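Local structure of alanine racemase (Actinobacillus succinogenes, 3C3K) at residues B[119-132]-B[178-191]. The protein has the two-lobed periplasmic binding protein-like fold and probably binds a small ligand between its lobes. Sequence-based numbering, arbitrary orientation.
Sequences LVKSGKKRIALINH and LLKSAVKPDAIFAI
Asp186, just ahead of strand 187-190, sets its carboxylate against the backbone N-H groups of Lys125 and Arg126. Asp186 OD2 takes Lys125 N at 2.8 Å on its syn lone pair. Asp186 OD1 takes Arg126 N at 2.8 Å, also on the syn side but 34° out of the carboxylate plane. A chi1 of 58° puts CG between the backbone N and the carbonyl carbon, turning both oxygens to these two N-H groups, which together fix the carboxylate's rotation. The Lys124 chain runs antiparallel alongside the Asp186 side chain, and its NZ bonds to Asp186 O and to Pro211 O.

Arg126 O accepts Asp186 N at 2.9 Å, and from there parallel strands 127-131 and 187-190, the two inner strands of a four-stranded sheet in one lobe of the periplasmic-binding-protein fold, are joined by Ala128 N to Ala187 O, Phe189 N to Ala128 O, Ile130 N to Phe189 O and Ile191 N to Ile130 O. Packing is tight where Leu129 CD1 presses to 3.4 Å from Ile191 CD1, beside helix 137-152; Leu129 CD1 also lies 3.6 Å from Phe189 CD2. On the other face contacts are close but ordinary: Ala128 CB meets Leu178 CD1 at 3.7 Å and Ile130 CD1 touches Ile188 CG2.

Toward solvent, among exposed Lys125, Val183 and Lys184, the contact thins to polar links from the partly exposed Arg126. Its chain kinks at chi3 (-33°), carrying Arg126 NE to the loop carbonyl Lys184 O at 2.9 Å, in the guanidinium plane and almost straight along the carbonyl. Asp186 OD2 lies over one guanidinium face, 3.7 Å from Arg126 NH1, a long salt bridge of charge alone.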
loop_
_atom_site.group_PDB
_atom_site.type_symbol
_atom_site.label_atom_id
_atom_site.label_comp_id
_atom_site.label_asym_id
_atom_site.label_seq_id
_atom_site.Cartn_x
_atom_site.Cartn_y
_atom_site.Cartn_z
ATOM N N LEU B 119 13.090 2.650 -25.292
ATOM C CA LEU B 119 14.484 2.712 -24.871
ATOM C C LEU B 119 15.481 2.609 -26.042
ATOM O O LEU B 119 16.422 3.364 -26.089
ATOM C CB LEU B 119 14.796 1.714 -23.743
ATOM C CG LEU B 119 14.052 1.967 -22.439
ATOM C CD1 LEU B 119 14.036 0.709 -21.560
ATOM C CD2 LEU B 119 14.638 3.169 -21.672
ATOM N N VAL B 120 15.278 1.699 -26.972
ATOM C CA VAL B 120 16.201 1.550 -28.123
ATOM C C VAL B 120 16.144 2.750 -29.052
ATOM O O VAL B 120 17.188 3.188 -29.536
ATOM C CB VAL B 120 15.889 0.249 -28.895
ATOM C CG1 VAL B 120 16.498 0.228 -30.363
ATOM C CG2 VAL B 120 16.344 -0.957 -28.085
ATOM N N LYS B 121 14.952 3.333 -29.248
ATOM C CA LYS B 121 14.806 4.535 -30.034
ATOM C C LYS B 121 15.592 5.680 -29.436
ATOM O O LYS B 121 16.109 6.539 -30.142
ATOM C CB LYS B 121 13.318 4.963 -30.125
ATOM C CG LYS B 121 12.605 4.526 -31.405
ATOM C CD LYS B 121 11.149 5.007 -31.445
ATOM C CE LYS B 121 11.086 6.525 -31.648
ATOM N NZ LYS B 121 10.115 6.936 -32.743
ATOM N N SER B 122 15.640 5.739 -28.114
ATOM C CA SER B 122 16.299 6.849 -27.469
ATOM C C SER B 122 17.793 6.583 -27.425
ATOM O O SER B 122 18.513 7.379 -26.872
ATOM C CB SER B 122 15.726 7.094 -26.078
ATOM O OG SER B 122 16.298 6.188 -25.157
ATOM N N GLY B 123 18.259 5.469 -28.023
ATOM C CA GLY B 123 19.699 5.245 -28.170
ATOM C C GLY B 123 20.315 4.277 -27.161
ATOM O O GLY B 123 21.514 4.053 -27.198
ATOM N N LYS B 124 19.494 3.702 -26.263
ATOM C CA LYS B 124 19.954 2.774 -25.232
ATOM C C LYS B 124 20.239 1.377 -25.821
ATOM O O LYS B 124 19.534 0.945 -26.689
ATOM C CB LYS B 124 18.922 2.697 -24.086
ATOM C CG LYS B 124 18.703 4.031 -23.370
ATOM C CD LYS B 124 20.038 4.495 -22.737
ATOM C CE LYS B 124 19.907 5.799 -21.954
ATOM N NZ LYS B 124 21.028 5.867 -20.905
ATOM N N LYS B 125 21.270 0.684 -25.356
ATOM C CA LYS B 125 21.735 -0.504 -26.019
ATOM C C LYS B 125 22.010 -1.634 -25.012
ATOM O O LYS B 125 22.159 -2.812 -25.379
ATOM C CB LYS B 125 23.021 -0.189 -26.807
ATOM C CG LYS B 125 22.714 0.297 -28.221
ATOM C CD LYS B 125 23.976 0.517 -29.016
ATOM C CE LYS B 125 23.663 1.141 -30.355
ATOM N NZ LYS B 125 22.668 2.272 -30.249
ATOM N N ARG B 126 22.027 -1.293 -23.733
ATOM C CA ARG B 126 22.240 -2.314 -22.711
ATOM C C ARG B 126 21.148 -2.197 -21.666
ATOM O O ARG B 126 21.336 -1.537 -20.614
ATOM C CB ARG B 126 23.624 -2.162 -22.079
ATOM C CG ARG B 126 24.753 -2.506 -23.050
ATOM C CD ARG B 126 26.222 -2.112 -22.608
ATOM N NE ARG B 126 26.380 -0.898 -21.804
ATOM C CZ ARG B 126 26.532 0.354 -22.262
ATOM N NH1 ARG B 126 26.535 0.622 -23.564
ATOM N NH2 ARG B 126 26.682 1.372 -21.397
ATOM N N ILE B 127 20.006 -2.808 -21.964
ATOM C CA ILE B 127 18.826 -2.627 -21.170
ATOM C C ILE B 127 18.748 -3.863 -20.277
ATOM O O ILE B 127 18.791 -5.000 -20.788
ATOM C CB ILE B 127 17.553 -2.506 -22.062
ATOM C CG1 ILE B 127 17.655 -1.301 -22.996
ATOM C CG2 ILE B 127 16.258 -2.416 -21.168
ATOM C CD1 ILE B 127 16.822 -1.383 -24.222
ATOM N N ALA B 128 18.634 -3.647 -18.974
ATOM C CA ALA B 128 18.490 -4.709 -17.954
ATOM C C ALA B 128 17.040 -4.731 -17.481
ATOM O O ALA B 128 16.282 -3.743 -17.680
ATOM C CB ALA B 128 19.475 -4.451 -16.718
ATOM N N LEU B 129 16.646 -5.868 -16.901
ATOM C CA LEU B 129 15.323 -6.081 -16.334
ATOM C C LEU B 129 15.445 -6.435 -14.845
ATOM O O LEU B 129 16.288 -7.258 -14.444
ATOM C CB LEU B 129 14.574 -7.197 -17.104
ATOM C CG LEU B 129 13.148 -7.573 -16.660
ATOM C CD1 LEU B 129 12.152 -6.481 -17.223
ATOM C CD2 LEU B 129 12.721 -8.940 -17.199
ATOM N N ILE B 130 14.669 -5.755 -14.010
ATOM C CA ILE B 130 14.518 -6.207 -12.633
ATOM C C ILE B 130 13.138 -6.896 -12.620
ATOM O O ILE B 130 12.085 -6.229 -12.837
ATOM C CB ILE B 130 14.564 -5.037 -11.582
ATOM C CG1 ILE B 130 15.905 -4.338 -11.635
ATOM C CG2 ILE B 130 14.342 -5.605 -10.124
ATOM C CD1 ILE B 130 16.055 -3.169 -10.693
ATOM N N ASN B 131 13.140 -8.213 -12.461
ATOM C CA ASN B 131 11.871 -8.942 -12.414
ATOM C C ASN B 131 11.587 -9.364 -10.950
ATOM O O ASN B 131 12.436 -9.167 -10.068
ATOM C CB ASN B 131 11.911 -10.124 -13.403
ATOM C CG ASN B 131 10.544 -10.570 -13.847
ATOM O OD1 ASN B 131 9.539 -10.247 -13.211
ATOM N ND2 ASN B 131 10.490 -11.403 -14.897
ATOM N N HIS B 132 10.428 -9.925 -10.645
ATOM C CA HIS B 132 10.191 -10.214 -9.224
ATOM C C HIS B 132 9.844 -11.675 -8.987
ATOM O O HIS B 132 10.766 -12.496 -8.652
ATOM C CB HIS B 132 9.252 -9.171 -8.549
ATOM C CG HIS B 132 8.708 -9.579 -7.207
ATOM N ND1 HIS B 132 9.505 -10.031 -6.172
ATOM C CD2 HIS B 132 7.433 -9.584 -6.722
ATOM C CE1 HIS B 132 8.748 -10.308 -5.113
ATOM N NE2 HIS B 132 7.490 -10.058 -5.420
ATOM N N LEU B 178 23.264 -5.540 -10.739
ATOM C CA LEU B 178 23.445 -5.301 -12.203
ATOM C C LEU B 178 24.609 -4.383 -12.504
ATOM O O LEU B 178 25.226 -4.453 -13.574
ATOM C CB LEU B 178 22.190 -4.672 -12.833
ATOM C CG LEU B 178 20.869 -5.468 -12.812
ATOM C CD1 LEU B 178 19.729 -4.509 -13.070
ATOM C CD2 LEU B 178 20.862 -6.596 -13.823
ATOM N N LEU B 179 24.913 -3.512 -11.551
ATOM C CA LEU B 179 26.035 -2.620 -11.685
ATOM C C LEU B 179 27.326 -3.372 -11.445
ATOM O O LEU B 179 28.364 -2.917 -11.892
ATOM C CB LEU B 179 25.939 -1.457 -10.715
ATOM C CG LEU B 179 24.728 -0.550 -11.048
ATOM C CD1 LEU B 179 24.557 0.578 -10.027
ATOM C CD2 LEU B 179 24.897 0.023 -12.434
ATOM N N LYS B 180 27.264 -4.499 -10.730
ATOM C CA LYS B 180 28.490 -5.250 -10.416
ATOM C C LYS B 180 28.777 -6.211 -11.545
ATOM O O LYS B 180 28.470 -7.403 -11.454
ATOM C CB LYS B 180 28.332 -6.037 -9.113
ATOM C CG LYS B 180 28.991 -5.404 -7.916
ATOM C CD LYS B 180 28.968 -6.422 -6.726
ATOM C CE LYS B 180 29.992 -6.009 -5.586
ATOM N NZ LYS B 180 30.066 -6.984 -4.440
ATOM N N SER B 181 29.308 -5.707 -12.641
ATOM C CA SER B 181 29.522 -6.577 -13.796
ATOM C C SER B 181 30.411 -5.893 -14.749
ATOM O O SER B 181 30.526 -4.671 -14.686
ATOM C CB SER B 181 28.223 -6.935 -14.502
ATOM O OG SER B 181 28.495 -7.188 -15.851
ATOM N N ALA B 182 31.036 -6.701 -15.617
ATOM C CA ALA B 182 31.987 -6.232 -16.648
ATOM C C ALA B 182 31.364 -5.095 -17.436
ATOM O O ALA B 182 31.951 -4.009 -17.557
ATOM C CB ALA B 182 32.351 -7.377 -17.590
ATOM N N VAL B 183 30.185 -5.371 -17.967
ATOM C CA VAL B 183 29.390 -4.396 -18.720
ATOM C C VAL B 183 28.218 -3.973 -17.857
ATOM O O VAL B 183 27.456 -4.820 -17.399
ATOM C CB VAL B 183 28.890 -4.988 -20.064
ATOM C CG1 VAL B 183 28.086 -3.937 -20.857
ATOM C CG2 VAL B 183 30.056 -5.432 -20.905
ATOM N N LYS B 184 28.101 -2.672 -17.619
ATOM C CA LYS B 184 26.973 -2.091 -16.891
ATOM C C LYS B 184 25.770 -1.707 -17.797
ATOM O O LYS B 184 25.951 -1.424 -18.994
ATOM C CB LYS B 184 27.458 -0.875 -16.119
ATOM C CG LYS B 184 28.890 -1.023 -15.773
ATOM C CD LYS B 184 29.118 -1.237 -14.326
ATOM C CE LYS B 184 29.788 0.021 -13.815
ATOM N NZ LYS B 184 30.103 -0.118 -12.382
ATOM N N PRO B 185 24.554 -1.666 -17.227
ATOM C CA PRO B 185 23.501 -1.292 -18.120
ATOM C C PRO B 185 23.523 0.201 -18.397
ATOM O O PRO B 185 24.121 0.988 -17.625
ATOM C CB PRO B 185 22.228 -1.679 -17.351
ATOM C CG PRO B 185 22.568 -1.488 -15.957
ATOM C CD PRO B 185 24.052 -1.931 -15.863
ATOM N N ASP B 186 22.949 0.589 -19.531
ATOM C CA ASP B 186 22.629 1.974 -19.727
ATOM C C ASP B 186 21.119 2.193 -19.540
ATOM O O ASP B 186 20.620 3.296 -19.790
ATOM C CB ASP B 186 23.124 2.493 -21.117
ATOM C CG ASP B 186 22.543 1.711 -22.308
ATOM O OD1 ASP B 186 21.614 0.901 -22.091
ATOM O OD2 ASP B 186 23.039 1.870 -23.469
ATOM N N ALA B 187 20.374 1.161 -19.137
ATOM C CA ALA B 187 18.946 1.330 -18.874
ATOM C C ALA B 187 18.379 0.187 -18.105
ATOM O O ALA B 187 18.868 -0.972 -18.242
ATOM C CB ALA B 187 18.156 1.544 -20.148
ATOM N N ILE B 188 17.445 0.522 -17.209
ATOM C CA ILE B 188 16.866 -0.451 -16.287
ATOM C C ILE B 188 15.361 -0.346 -16.386
ATOM O O ILE B 188 14.765 0.743 -16.189
ATOM C CB ILE B 188 17.350 -0.294 -14.803
ATOM C CG1 ILE B 188 18.843 -0.677 -14.653
ATOM C CG2 ILE B 188 16.622 -1.280 -13.935
ATOM C CD1 ILE B 188 19.439 -0.386 -13.292
ATOM N N PHE B 189 14.760 -1.478 -16.747
ATOM C CA PHE B 189 13.336 -1.606 -16.849
ATOM C C PHE B 189 12.881 -2.511 -15.683
ATOM O O PHE B 189 13.280 -3.668 -15.638
ATOM C CB PHE B 189 13.009 -2.290 -18.186
ATOM C CG PHE B 189 11.538 -2.613 -18.393
ATOM C CD1 PHE B 189 10.534 -1.836 -17.776
ATOM C CD2 PHE B 189 11.159 -3.641 -19.285
ATOM C CE1 PHE B 189 9.218 -2.139 -17.975
ATOM C CE2 PHE B 189 9.817 -3.945 -19.504
ATOM C CZ PHE B 189 8.843 -3.185 -18.861
ATOM N N ALA B 190 12.111 -1.946 -14.733
ATOM C CA ALA B 190 11.535 -2.742 -13.643
ATOM C C ALA B 190 10.060 -2.996 -13.815
ATOM O O ALA B 190 9.300 -2.131 -14.303
ATOM C CB ALA B 190 11.838 -2.129 -12.290
ATOM N N ILE B 191 9.678 -4.182 -13.372
ATOM C CA ILE B 191 8.342 -4.793 -13.433
ATOM C C ILE B 191 7.324 -4.172 -12.431
ATOM O O ILE B 191 6.134 -4.530 -12.426
ATOM C CB ILE B 191 8.587 -6.299 -13.205
ATOM C CG1 ILE B 191 8.570 -7.072 -14.507
ATOM C CG2 ILE B 191 7.981 -6.919 -11.960
ATOM C CD1 ILE B 191 9.188 -6.344 -15.567
#